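5-formaminoimidazole-4-carboxamide-1-(beta)-D-ribofuranosyl 5'-monophosphate synthetase (Methanocaldococcus jannaschii, PDB 2R7L) catalyses the ATP- and formate-dependent formylation of AICAR to FAICAR in purine biosynthesis, without folates, as a hexameric ATP-grasp ligase. Local coordinates at residues 129-134 and 280-285; 135-140 and 272-277; 37-42 and 342-347. All coordinates share one frame; numbering follows the deposited sequence.

Contact 1 (129-134 and 280-285); sequences GKLLRE and AKAKEL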
ATOM      1  N   GLY A 129     -36.112  15.414  19.161  1.00 47.22           N
ATOM      2  CA  GLY A 129     -36.090  15.421  20.621  1.00 35.59           C
ATOM      3  C   GLY A 129     -36.807  14.219  21.198  1.00 38.75           C
ATOM      4  O   GLY A 129     -36.386  13.652  22.208  1.00 42.66           O
ATOM      5  N   LYS A 130     -37.899  13.828  20.548  1.00 46.23           N
ATOM      6  CA  LYS A 130     -38.634  12.623  20.923  1.00 49.06           C
ATOM      7  C   LYS A 130     -37.703  11.420  20.839  1.00 49.15           C
ATOM      8  O   LYS A 130     -37.576  10.646  21.792  1.00 53.82           O
ATOM      9  CB  LYS A 130     -39.837  12.437  19.993  1.00 52.43           C
ATOM     10  CG  LYS A 130     -40.683  11.203  20.270  1.00 52.83           C
ATOM     11  CD  LYS A 130     -41.970  11.245  19.448  1.00 56.05           C
ATOM     12  CE  LYS A 130     -42.768   9.955  19.580  1.00 63.02           C
ATOM     13  NZ  LYS A 130     -43.006   9.574  21.002  1.00 65.65           N
ATOM     14  N   LEU A 131     -37.040  11.283  19.696  1.00 48.63           N
ATOM     15  CA  LEU A 131     -36.098  10.188  19.471  1.00 43.94           C
ATOM     16  C   LEU A 131     -34.985  10.149  20.523  1.00 39.64           C
ATOM     17  O   LEU A 131     -34.754   9.117  21.162  1.00 45.74           O
ATOM     18  CB  LEU A 131     -35.507  10.298  18.061  1.00 44.34           C
ATOM     19  CG  LEU A 131     -34.471   9.269  17.595  1.00 44.81           C
ATOM     20  CD1 LEU A 131     -34.881   7.833  17.930  1.00 43.88           C
ATOM     21  CD2 LEU A 131     -34.251   9.435  16.104  1.00 43.92           C
ATOM     22  N   LEU A 132     -34.307  11.278  20.704  1.00 38.09           N
ATOM     23  CA  LEU A 132     -33.165  11.358  21.618  1.00 36.91           C
ATOM     24  C   LEU A 132     -33.572  11.173  23.063  1.00 35.69           C
ATOM     25  O   LEU A 132     -32.865  10.532  23.844  1.00 47.77           O
ATOM     26  CB  LEU A 132     -32.455  12.703  21.458  1.00 37.79           C
ATOM     27  CG  LEU A 132     -31.841  12.970  20.082  1.00 38.37           C
ATOM     28  CD1 LEU A 132     -31.536  14.451  19.912  1.00 35.54           C
ATOM     29  CD2 LEU A 132     -30.583  12.118  19.862  1.00 39.64           C
ATOM     30  N   ARG A 133     -34.715  11.755  23.418  1.00 49.22           N
ATOM     31  CA  ARG A 133     -35.268  11.619  24.759  1.00 53.12           C
ATOM     32  C   ARG A 133     -35.642  10.171  25.020  1.00 45.38           C
ATOM     33  O   ARG A 133     -35.272   9.599  26.046  1.00 48.80           O
ATOM     34  CB  ARG A 133     -36.488  12.537  24.929  1.00 58.24           C
ATOM     35  CG  ARG A 133     -37.406  12.173  26.098  1.00 63.64           C
ATOM     36  CD  ARG A 133     -38.452  13.257  26.370  1.00 63.98           C
ATOM     37  NE  ARG A 133     -39.178  13.675  25.169  1.00 61.65           N
ATOM     38  CZ  ARG A 133     -40.259  13.062  24.695  1.00 63.83           C
ATOM     39  NH1 ARG A 133     -40.744  11.989  25.315  1.00 62.57           N
ATOM     40  NH2 ARG A 133     -40.853  13.519  23.596  1.00 55.47           N
ATOM     41  N   GLU A 134     -36.366   9.572  24.079  1.00 47.06           N
ATOM     42  CA  GLU A 134     -36.794   8.180  24.221  1.00 53.99           C
ATOM     43  C   GLU A 134     -35.637   7.184  24.155  1.00 51.26           C
ATOM     44  O   GLU A 134     -35.659   6.151  24.828  1.00 52.40           O
ATOM     45  CB  GLU A 134     -37.853   7.834  23.181  1.00 61.12           C
ATOM     46  CG  GLU A 134     -39.167   8.554  23.395  1.00 64.62           C
ATOM     47  CD  GLU A 134     -40.319   7.844  22.729  1.00 70.77           C
ATOM     48  OE1 GLU A 134     -40.464   6.618  22.943  1.00 68.91           O
ATOM     49  OE2 GLU A 134     -41.078   8.512  21.994  1.00 72.79           O
ATOM     50  N   ALA A 280     -31.317   1.405  18.620  1.00 34.11           N
ATOM     51  CA  ALA A 280     -32.334   0.519  19.172  1.00 42.44           C
ATOM     52  C   ALA A 280     -33.710   1.180  19.232  1.00 48.40           C
ATOM     53  O   ALA A 280     -34.720   0.533  18.963  1.00 51.74           O
ATOM     54  CB  ALA A 280     -31.912   0.012  20.551  1.00 41.72           C
ATOM     55  N   LYS A 281     -33.756   2.469  19.566  1.00 50.07           N
ATOM     56  CA  LYS A 281     -35.036   3.169  19.638  1.00 45.72           C
ATOM     57  C   LYS A 281     -35.578   3.522  18.261  1.00 42.96           C
ATOM     58  O   LYS A 281     -36.782   3.440  18.030  1.00 53.51           O
ATOM     59  CB  LYS A 281     -34.949   4.427  20.514  1.00 50.94           C
ATOM     60  CG  LYS A 281     -36.306   5.133  20.733  1.00 53.00           C
ATOM     61  CD  LYS A 281     -37.324   4.252  21.483  1.00 41.05           C
ATOM     62  CE  LYS A 281     -36.806   3.852  22.864  1.00 50.96           C
ATOM     63  NZ  LYS A 281     -37.664   2.839  23.557  1.00 50.76           N
ATOM     64  N   ALA A 282     -34.698   3.917  17.347  1.00 44.02           N
ATOM     65  CA  ALA A 282     -35.124   4.300  15.998  1.00 41.17           C
ATOM     66  C   ALA A 282     -35.695   3.103  15.233  1.00 43.50           C
ATOM     67  O   ALA A 282     -36.494   3.265  14.311  1.00 42.37           O
ATOM     68  CB  ALA A 282     -33.975   4.924  15.230  1.00 45.38           C
ATOM     69  N   LYS A 283     -35.277   1.904  15.622  1.00 50.62           N
ATOM     70  CA  LYS A 283     -35.860   0.684  15.070  1.00 55.94           C
ATOM     71  C   LYS A 283     -37.349   0.602  15.416  1.00 56.54           C
ATOM     72  O   LYS A 283     -38.176   0.282  14.561  1.00 55.84           O
ATOM     73  CB  LYS A 283     -35.123  -0.550  15.591  1.00 52.91           C
ATOM     74  CG  LYS A 283     -33.816  -0.843  14.868  1.00 56.09           C
ATOM     75  CD  LYS A 283     -33.065  -1.992  15.520  1.00 52.97           C
ATOM     76  CE  LYS A 283     -31.838  -2.374  14.707  1.00 54.40           C
ATOM     77  NZ  LYS A 283     -30.814  -3.023  15.567  1.00 51.77           N
ATOM     78  N   GLU A 284     -37.677   0.906  16.672  1.00 60.18           N
ATOM     79  CA  GLU A 284     -39.061   0.909  17.151  1.00 56.70           C
ATOM     80  C   GLU A 284     -39.883   2.047  16.558  1.00 53.64           C
ATOM     81  O   GLU A 284     -41.008   1.837  16.115  1.00 55.65           O
ATOM     82  CB  GLU A 284     -39.098   1.008  18.676  1.00 56.68           C
ATOM     83  CG  GLU A 284     -38.385  -0.112  19.406  1.00 60.03           C
ATOM     84  CD  GLU A 284     -38.294   0.152  20.893  1.00 65.03           C
ATOM     85  OE1 GLU A 284     -38.822   1.194  21.334  1.00 70.46           O
ATOM     86  OE2 GLU A 284     -37.697  -0.670  21.623  1.00 66.21           O
ATOM     87  N   LEU A 285     -39.315   3.251  16.543  1.00 52.61           N
ATOM     88  CA  LEU A 285     -40.064   4.442  16.148  1.00 48.87           C
ATOM     89  C   LEU A 285     -40.163   4.665  14.644  1.00 50.44           C
ATOM     90  O   LEU A 285     -41.164   5.207  14.162  1.00 51.14           O
ATOM     91  CB  LEU A 285     -39.497   5.697  16.825  1.00 51.30           C
ATOM     92  CG  LEU A 285     -39.314   5.692  18.349  1.00 50.42           C
ATOM     93  CD1 LEU A 285     -38.895   7.081  18.830  1.00 51.12           C
ATOM     94  CD2 LEU A 285     -40.576   5.226  19.072  1.00 51.41           C
TER

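Contact 2 (135-140 and 272-277); sequences AGLRVP and FEMGDK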
ATOM      1  N   ALA A 135     -34.622   7.503  23.356  1.00 45.75           N
ATOM      2  CA  ALA A 135     -33.413   6.680  23.303  1.00 39.94           C
ATOM      3  C   ALA A 135     -32.670   6.740  24.628  1.00 42.19           C
ATOM      4  O   ALA A 135     -31.872   5.859  24.948  1.00 49.89           O
ATOM      5  CB  ALA A 135     -32.512   7.133  22.168  1.00 40.47           C
ATOM      6  N   GLY A 136     -32.928   7.793  25.400  1.00 47.86           N
ATOM      7  CA  GLY A 136     -32.282   7.954  26.699  1.00 40.25           C
ATOM      8  C   GLY A 136     -30.981   8.726  26.608  1.00 35.57           C
ATOM      9  O   GLY A 136     -30.039   8.463  27.355  1.00 41.58           O
ATOM     10  N   LEU A 137     -30.923   9.685  25.691  1.00 39.31           N
ATOM     11  CA  LEU A 137     -29.709  10.486  25.524  1.00 47.38           C
ATOM     12  C   LEU A 137     -29.811  11.861  26.192  1.00 44.44           C
ATOM     13  O   LEU A 137     -30.834  12.536  26.088  1.00 42.35           O
ATOM     14  CB  LEU A 137     -29.370  10.646  24.038  1.00 46.92           C
ATOM     15  CG  LEU A 137     -29.041   9.355  23.279  1.00 45.27           C
ATOM     16  CD1 LEU A 137     -28.667   9.660  21.846  1.00 43.34           C
ATOM     17  CD2 LEU A 137     -27.924   8.611  23.967  1.00 43.80           C
ATOM     18  N   ARG A 138     -28.745  12.262  26.879  1.00 42.20           N
ATOM     19  CA  ARG A 138     -28.657  13.594  27.463  1.00 36.71           C
ATOM     20  C   ARG A 138     -28.816  14.657  26.393  1.00 42.55           C
ATOM     21  O   ARG A 138     -28.163  14.600  25.353  1.00 40.42           O
ATOM     22  CB  ARG A 138     -27.316  13.790  28.165  1.00 36.34           C
ATOM     23  CG  ARG A 138     -27.128  12.933  29.389  1.00 37.38           C
ATOM     24  CD  ARG A 138     -25.810  13.240  30.067  1.00 40.17           C
ATOM     25  NE  ARG A 138     -25.586  12.385  31.229  1.00 46.25           N
ATOM     26  CZ  ARG A 138     -24.838  11.286  31.225  1.00 49.14           C
ATOM     27  NH1 ARG A 138     -24.225  10.899  30.113  1.00 46.67           N
ATOM     28  NH2 ARG A 138     -24.696  10.575  32.339  1.00 50.04           N
ATOM     29  N   VAL A 139     -29.712  15.607  26.650  1.00 43.82           N
ATOM     30  CA  VAL A 139     -29.903  16.774  25.795  1.00 41.87           C
ATOM     31  C   VAL A 139     -29.876  18.030  26.673  1.00 43.44           C
ATOM     32  O   VAL A 139     -29.936  17.927  27.909  1.00 38.06           O
ATOM     33  CB  VAL A 139     -31.228  16.699  24.998  1.00 45.35           C
ATOM     34  CG1 VAL A 139     -31.196  15.537  24.017  1.00 45.87           C
ATOM     35  CG2 VAL A 139     -32.425  16.577  25.938  1.00 43.10           C
ATOM     36  N   PRO A 140     -29.734  19.210  26.049  1.00 35.95           N
ATOM     37  CA  PRO A 140     -29.859  20.481  26.773  1.00 43.55           C
ATOM     38  C   PRO A 140     -31.293  20.692  27.275  1.00 44.45           C
ATOM     39  O   PRO A 140     -32.244  20.313  26.586  1.00 42.13           O
ATOM     40  CB  PRO A 140     -29.533  21.531  25.703  1.00 38.01           C
ATOM     41  CG  PRO A 140     -28.831  20.775  24.600  1.00 35.20           C
ATOM     42  CD  PRO A 140     -29.438  19.414  24.622  1.00 35.48           C
ATOM     43  N   PHE A 272     -20.144   4.768  22.291  1.00 33.46           N
ATOM     44  CA  PHE A 272     -20.764   3.606  21.647  1.00 36.77           C
ATOM     45  C   PHE A 272     -22.171   3.352  22.187  1.00 39.88           C
ATOM     46  O   PHE A 272     -23.104   3.105  21.414  1.00 40.94           O
ATOM     47  CB  PHE A 272     -19.884   2.359  21.800  1.00 36.14           C
ATOM     48  CG  PHE A 272     -18.828   2.222  20.730  1.00 37.90           C
ATOM     49  CD1 PHE A 272     -17.503   2.529  21.000  1.00 38.11           C
ATOM     50  CD2 PHE A 272     -19.165   1.794  19.454  1.00 36.45           C
ATOM     51  CE1 PHE A 272     -16.527   2.409  20.015  1.00 35.14           C
ATOM     52  CE2 PHE A 272     -18.200   1.677  18.464  1.00 35.23           C
ATOM     53  CZ  PHE A 272     -16.880   1.978  18.746  1.00 32.24           C
ATOM     54  N   GLU A 273     -22.325   3.429  23.510  1.00 40.74           N
ATOM     55  CA  GLU A 273     -23.644   3.250  24.140  1.00 43.81           C
ATOM     56  C   GLU A 273     -24.683   4.223  23.580  1.00 38.36           C
ATOM     57  O   GLU A 273     -25.834   3.854  23.361  1.00 46.99           O
ATOM     58  CB  GLU A 273     -23.548   3.394  25.663  1.00 51.98           C
ATOM     59  CG  GLU A 273     -24.848   3.127  26.407  1.00 61.56           C
ATOM     60  CD  GLU A 273     -25.251   1.659  26.388  1.00 74.91           C
ATOM     61  OE1 GLU A 273     -24.368   0.795  26.575  1.00 77.73           O
ATOM     62  OE2 GLU A 273     -26.451   1.367  26.194  1.00 80.05           O
ATOM     63  N   MET A 274     -24.267   5.463  23.339  1.00 37.39           N
ATOM     64  CA  MET A 274     -25.155   6.469  22.774  1.00 32.53           C
ATOM     65  C   MET A 274     -25.611   6.066  21.391  1.00 30.07           C
ATOM     66  O   MET A 274     -26.789   6.210  21.036  1.00 38.27           O
ATOM     67  CB  MET A 274     -24.457   7.832  22.699  1.00 34.51           C
ATOM     68  CG  MET A 274     -24.159   8.462  24.046  1.00 37.59           C
ATOM     69  SD  MET A 274     -23.028   9.859  23.885  1.00 40.33           S
ATOM     70  CE  MET A 274     -24.017  11.008  22.938  1.00 37.02           C
ATOM     71  N   GLY A 275     -24.667   5.585  20.592  1.00 31.99           N
ATOM     72  CA  GLY A 275     -24.987   5.086  19.253  1.00 30.36           C
ATOM     73  C   GLY A 275     -25.902   3.873  19.323  1.00 25.30           C
ATOM     74  O   GLY A 275     -26.883   3.781  18.592  1.00 25.93           O
ATOM     75  N   ASP A 276     -25.595   2.949  20.225  1.00 26.98           N
ATOM     76  CA  ASP A 276     -26.413   1.745  20.368  1.00 32.96           C
ATOM     77  C   ASP A 276     -27.855   2.094  20.738  1.00 40.42           C
ATOM     78  O   ASP A 276     -28.796   1.547  20.161  1.00 48.26           O
ATOM     79  CB  ASP A 276     -25.795   0.790  21.394  1.00 32.52           C
ATOM     80  CG  ASP A 276     -24.539   0.098  20.868  1.00 35.71           C
ATOM     81  OD1 ASP A 276     -24.266   0.219  19.656  1.00 37.03           O
ATOM     82  OD2 ASP A 276     -23.833  -0.567  21.659  1.00 30.32           O
ATOM     83  N   LYS A 277     -28.024   3.025  21.678  1.00 42.17           N
ATOM     84  CA  LYS A 277     -29.358   3.422  22.142  1.00 39.78           C
ATOM     85  C   LYS A 277     -30.163   4.132  21.070  1.00 34.19           C
ATOM     86  O   LYS A 277     -31.336   3.825  20.866  1.00 48.24           O
ATOM     87  CB  LYS A 277     -29.260   4.318  23.379  1.00 45.18           C
ATOM     88  CG  LYS A 277     -28.814   3.609  24.635  1.00 44.19           C
ATOM     89  CD  LYS A 277     -28.721   4.606  25.778  1.00 54.37           C
ATOM     90  CE  LYS A 277     -28.391   3.931  27.091  1.00 55.01           C
ATOM     91  NZ  LYS A 277     -28.298   4.939  28.178  1.00 59.05           N
TER

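Contact 3 (37-42 and 342-347); sequences KLEGFS and RIAREI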
ATOM      1  N   LYS A  37     -15.636   5.154  -6.141  1.00 24.21           N
ATOM      2  CA  LYS A  37     -14.610   4.777  -7.087  1.00 32.03           C
ATOM      3  C   LYS A  37     -13.657   3.759  -6.464  1.00 29.52           C
ATOM      4  O   LYS A  37     -13.316   2.760  -7.090  1.00 30.66           O
ATOM      5  CB  LYS A  37     -13.823   6.009  -7.541  1.00 31.86           C
ATOM      6  CG  LYS A  37     -14.615   6.981  -8.396  1.00 32.44           C
ATOM      7  CD  LYS A  37     -14.593   6.601  -9.858  1.00 41.20           C
ATOM      8  CE  LYS A  37     -13.242   6.912 -10.481  1.00 44.70           C
ATOM      9  NZ  LYS A  37     -13.239   6.678 -11.948  1.00 43.20           N
ATOM     10  N   LEU A  38     -13.233   4.021  -5.229  1.00 22.96           N
ATOM     11  CA  LEU A  38     -12.278   3.153  -4.534  1.00 22.75           C
ATOM     12  C   LEU A  38     -12.850   1.760  -4.305  1.00 29.10           C
ATOM     13  O   LEU A  38     -12.094   0.799  -4.153  1.00 29.66           O
ATOM     14  CB  LEU A  38     -11.840   3.764  -3.186  1.00 22.92           C
ATOM     15  CG  LEU A  38     -10.820   4.911  -3.212  1.00 25.23           C
ATOM     16  CD1 LEU A  38     -10.664   5.534  -1.827  1.00 25.26           C
ATOM     17  CD2 LEU A  38      -9.468   4.452  -3.738  1.00 31.25           C
ATOM     18  N   GLU A  39     -14.178   1.650  -4.268  1.00 23.37           N
ATOM     19  CA  GLU A  39     -14.825   0.339  -4.100  1.00 29.47           C
ATOM     20  C   GLU A  39     -15.188  -0.319  -5.441  1.00 32.17           C
ATOM     21  O   GLU A  39     -15.716  -1.426  -5.475  1.00 39.25           O
ATOM     22  CB  GLU A  39     -16.064   0.451  -3.207  1.00 29.82           C
ATOM     23  CG  GLU A  39     -15.730   0.744  -1.739  1.00 28.61           C
ATOM     24  CD  GLU A  39     -15.015  -0.409  -1.062  1.00 35.65           C
ATOM     25  OE1 GLU A  39     -15.561  -1.535  -1.074  1.00 41.61           O
ATOM     26  OE2 GLU A  39     -13.910  -0.194  -0.516  1.00 28.43           O
ATOM     27  N   GLY A  40     -14.911   0.372  -6.542  1.00 26.15           N
ATOM     28  CA  GLY A  40     -15.067  -0.222  -7.865  1.00 29.12           C
ATOM     29  C   GLY A  40     -16.267   0.260  -8.646  1.00 32.53           C
ATOM     30  O   GLY A  40     -16.498  -0.183  -9.768  1.00 36.98           O
ATOM     31  N   PHE A  41     -17.031   1.179  -8.061  1.00 30.31           N
ATOM     32  CA  PHE A  41     -18.208   1.713  -8.727  1.00 28.38           C
ATOM     33  C   PHE A  41     -17.831   2.776  -9.733  1.00 28.25           C
ATOM     34  O   PHE A  41     -16.822   3.460  -9.580  1.00 33.25           O
ATOM     35  CB  PHE A  41     -19.176   2.328  -7.715  1.00 30.94           C
ATOM     36  CG  PHE A  41     -19.819   1.334  -6.810  1.00 27.51           C
ATOM     37  CD1 PHE A  41     -21.015   0.733  -7.160  1.00 28.13           C
ATOM     38  CD2 PHE A  41     -19.238   1.013  -5.599  1.00 22.59           C
ATOM     39  CE1 PHE A  41     -21.620  -0.183  -6.311  1.00 26.65           C
ATOM     40  CE2 PHE A  41     -19.829   0.102  -4.751  1.00 28.60           C
ATOM     41  CZ  PHE A  41     -21.020  -0.500  -5.107  1.00 30.58           C
ATOM     42  N   SER A  42     -18.641   2.893 -10.779  1.00 28.66           N
ATOM     43  CA  SER A  42     -18.631   4.083 -11.600  1.00 34.12           C
ATOM     44  C   SER A  42     -19.594   5.075 -10.926  1.00 32.51           C
ATOM     45  O   SER A  42     -20.599   4.669 -10.348  1.00 33.48           O
ATOM     46  CB  SER A  42     -19.080   3.764 -13.025  1.00 32.34           C
ATOM     47  OG  SER A  42     -18.831   4.863 -13.884  1.00 35.01           O
ATOM     48  N   ARG A 342     -17.086   3.795   3.207  1.00 25.89           N
ATOM     49  CA  ARG A 342     -17.846   2.889   4.070  1.00 28.45           C
ATOM     50  C   ARG A 342     -19.284   2.704   3.580  1.00 30.58           C
ATOM     51  O   ARG A 342     -19.843   1.612   3.668  1.00 31.17           O
ATOM     52  CB  ARG A 342     -17.856   3.396   5.512  1.00 28.35           C
ATOM     53  CG  ARG A 342     -18.583   2.470   6.483  1.00 27.50           C
ATOM     54  CD  ARG A 342     -17.894   1.132   6.567  1.00 30.17           C
ATOM     55  NE  ARG A 342     -18.670   0.110   7.272  1.00 27.78           N
ATOM     56  CZ  ARG A 342     -19.569  -0.681   6.691  1.00 32.49           C
ATOM     57  NH1 ARG A 342     -19.830  -0.557   5.389  1.00 24.10           N
ATOM     58  NH2 ARG A 342     -20.219  -1.590   7.415  1.00 31.47           N
ATOM     59  N   ILE A 343     -19.876   3.774   3.067  1.00 26.06           N
ATOM     60  CA  ILE A 343     -21.200   3.687   2.448  1.00 32.91           C
ATOM     61  C   ILE A 343     -21.131   2.782   1.205  1.00 37.64           C
ATOM     62  O   ILE A 343     -21.889   1.821   1.085  1.00 32.40           O
ATOM     63  CB  ILE A 343     -21.733   5.092   2.076  1.00 34.32           C
ATOM     64  CG1 ILE A 343     -22.102   5.875   3.344  1.00 34.15           C
ATOM     65  CG2 ILE A 343     -22.922   5.001   1.120  1.00 33.71           C
ATOM     66  CD1 ILE A 343     -22.211   7.369   3.133  1.00 29.46           C
ATOM     67  N   ALA A 344     -20.191   3.085   0.309  1.00 33.41           N
ATOM     68  CA  ALA A 344     -19.997   2.336  -0.939  1.00 35.30           C
ATOM     69  C   ALA A 344     -19.783   0.846  -0.702  1.00 32.55           C
ATOM     70  O   ALA A 344     -20.300   0.012  -1.435  1.00 36.67           O
ATOM     71  CB  ALA A 344     -18.842   2.903  -1.713  1.00 25.95           C
ATOM     72  N   ARG A 345     -19.029   0.524   0.336  1.00 31.97           N
ATOM     73  CA  ARG A 345     -18.750  -0.848   0.677  1.00 34.62           C
ATOM     74  C   ARG A 345     -20.017  -1.594   1.086  1.00 40.98           C
ATOM     75  O   ARG A 345     -20.223  -2.736   0.681  1.00 40.11           O
ATOM     76  CB  ARG A 345     -17.717  -0.901   1.800  1.00 31.71           C
ATOM     77  CG  ARG A 345     -17.544  -2.272   2.401  1.00 33.54           C
ATOM     78  CD  ARG A 345     -16.251  -2.325   3.171  1.00 44.31           C
ATOM     79  NE  ARG A 345     -15.170  -1.766   2.367  1.00 45.16           N
ATOM     80  CZ  ARG A 345     -14.004  -1.356   2.853  1.00 46.49           C
ATOM     81  NH1 ARG A 345     -13.762  -1.430   4.155  1.00 48.13           N
ATOM     82  NH2 ARG A 345     -13.087  -0.859   2.035  1.00 37.82           N
ATOM     83  N   GLU A 346     -20.858  -0.951   1.892  1.00 40.69           N
ATOM     84  CA  GLU A 346     -22.114  -1.558   2.311  1.00 32.78           C
ATOM     85  C   GLU A 346     -22.953  -1.820   1.071  1.00 28.54           C
ATOM     86  O   GLU A 346     -23.600  -2.851   0.961  1.00 30.53           O
ATOM     87  CB  GLU A 346     -22.869  -0.670   3.312  1.00 35.09           C
ATOM     88  CG  GLU A 346     -23.905  -1.414   4.194  1.00 24.89           C
ATOM     89  CD  GLU A 346     -23.263  -2.228   5.305  1.00 32.62           C
ATOM     90  OE1 GLU A 346     -22.013  -2.326   5.342  1.00 36.17           O
ATOM     91  OE2 GLU A 346     -24.005  -2.774   6.156  1.00 33.05           O
ATOM     92  N   ILE A 347     -22.926  -0.892   0.127  1.00 21.30           N
ATOM     93  CA  ILE A 347     -23.636  -1.093  -1.126  1.00 28.31           C
ATOM     94  C   ILE A 347     -23.043  -2.289  -1.885  1.00 37.70           C
ATOM     95  O   ILE A 347     -23.779  -3.181  -2.313  1.00 39.66           O
ATOM     96  CB  ILE A 347     -23.657   0.181  -1.987  1.00 28.79           C
ATOM     97  CG1 ILE A 347     -24.438   1.292  -1.257  1.00 31.70           C
ATOM     98  CG2 ILE A 347     -24.298  -0.103  -3.333  1.00 33.40           C
ATOM     99  CD1 ILE A 347     -24.481   2.638  -1.991  1.00 23.50           C
TER

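Contact 1 (129-134 and 280-285)
Leu131 and Leu285 meet through their CD1 methyls, 4.2 Å apart, and the same CD1 of Leu131 also rests on Ala282, 4.1 Å from its CB. Leu131 has CG anti to its backbone N (chi1 179°), beside the carbonyl carbon, and CD1 beyond it is the branch that touches both partners. Beside this apolar patch, Lys281 crosses Glu134 at about a right angle, with Lys281 CG 4.0 Å from Glu134 CB. The lysine chain bends at chi2 and chi3, and its CE lies 3.2 Å from the backbone O of Glu134. Lys281 NZ then turns to its own helix, where it forms a salt bridge with Glu284 OE1 at 3.0 Å. Around them, Leu278 of helix 268-285 and Met311 of strand 306-312 pack on Leu131, while Trp121 touches Leu285. Helices 125-135 and 268-285 of the ATP-grasp region are thus joined, their short segments running at 129° with axes 9.6 Å apart. Across the contact the grip is van der Waals, and the nearby opposite charges of Glu134 and Lys281, 4.7 Å apart from OE1 to NZ, would probably add a modest attraction.

Contact 2 (135-140 and 272-277)
Ala135 meets Lys277 where helix 125-135 ends in a Schellman motif, the turn that starts the chain towards strand 142-143 in this ATP-grasp fold. Its CB lies 3.7 Å from Lys277 O, and its carbonyl O lies 3.4 Å from Lys277 CB and 3.5 Å from Lys277 CD. Because Lys277 is extended beyond CG, its methylenes pass this oxygen in succession. Gly136 follows with a positive phi of 90°; at these backbone angles a CB would jam against the carbonyl O of Ala135, which explains the glycine. The Gly136 O lies 4.0 Å from Lys277 NZ, too far for more than a loose electrostatic approach. Leu137 then supplies the main apolar contact: its CD2 sits 3.7 Å from Met274 CA. Leu296 of strand 292-300 touches both Leu137 and Met274, so the helix and the segment after the turn pack on the same residue of the sheet. Further on, Arg138 makes backbone hydrogen bonds with Val308 of strand 306-312, and the segment runs on to Pro140, which touches the bound ATP, while the Met274 side chain stays about 13 Å from the nucleotide. On the helix, Asp276 forms a salt bridge with Arg57 of a neighbouring subunit. Met274, its CG anti to the carbonyl carbon (chi1 -68°), holds that CG 3.8 Å from Leu137 CD2, the same distance as its CB.

Contact 3 (37-42 and 342-347)
The Schellman turn that ends helix 29-38 sets Glu39 and Phe41 against helix 339-353, with Gly40 at positive phi between them. Glu39 and Arg345 form a salt bridge. Arg345 NH2 donates to Glu39 OE2 at 2.8 Å with an N-H...O angle of 161°; the oxygen lies near the guanidinium plane, yet is approached from above the plane of its carboxylate. A second, weak bond runs almost straight from Arg345 NE to Glu39 OE1 at 3.5 Å. The two flat groups are turned 61° apart. A bend at chi2 (-67°) places Glu39 CD, which carries the carboxylate that meets Arg345. Glu39 CG packs 3.8 Å from Ala344 CB. Gln341 NE2 also donates to Glu39 OE2, giving this buried residue a second polar partner. An alanine in place of Glu39 would probably leave Arg345 and Gln341 without their shared acceptor and open a gap beside Ala344. Helix 29-38 is the helix of the beta-alpha-beta crossover between parallel strands 20-24 and 43-47, and the turn leads into the second of these, so the contact joins that N-terminal domain to a helix of the ATP-grasp part. Phe41 brings CZ to 3.7 Å from Ile347 CG2, the two side chains crossing obliquely, while its CE2 comes 3.4 Å from Ala344 O. Ile21 of strand 20-24 touches Phe41, Ala344 and Ile347 alike.

Overall arrangement
From the N terminus the chain first reaches 37-42, in the parallel-sheet domain, and 342-347, near the C terminus, comes back to pack against it, so contact 3 closes a loop of some 300 residues. Inside it lies contact 1, joining 129-134 to 280-285, and contact 2, joining 135-140 to 272-277, is nested within contact 1. The three thus nest and none cross. Contacts 1 and 2 have centres about 9 Å apart and share helix 268-285; together they tie helix 125-135 and the turn after it to that helix. Contact 3 lies about 29 Å from each, centre to centre, and links the N-terminal domain to helix 339-353.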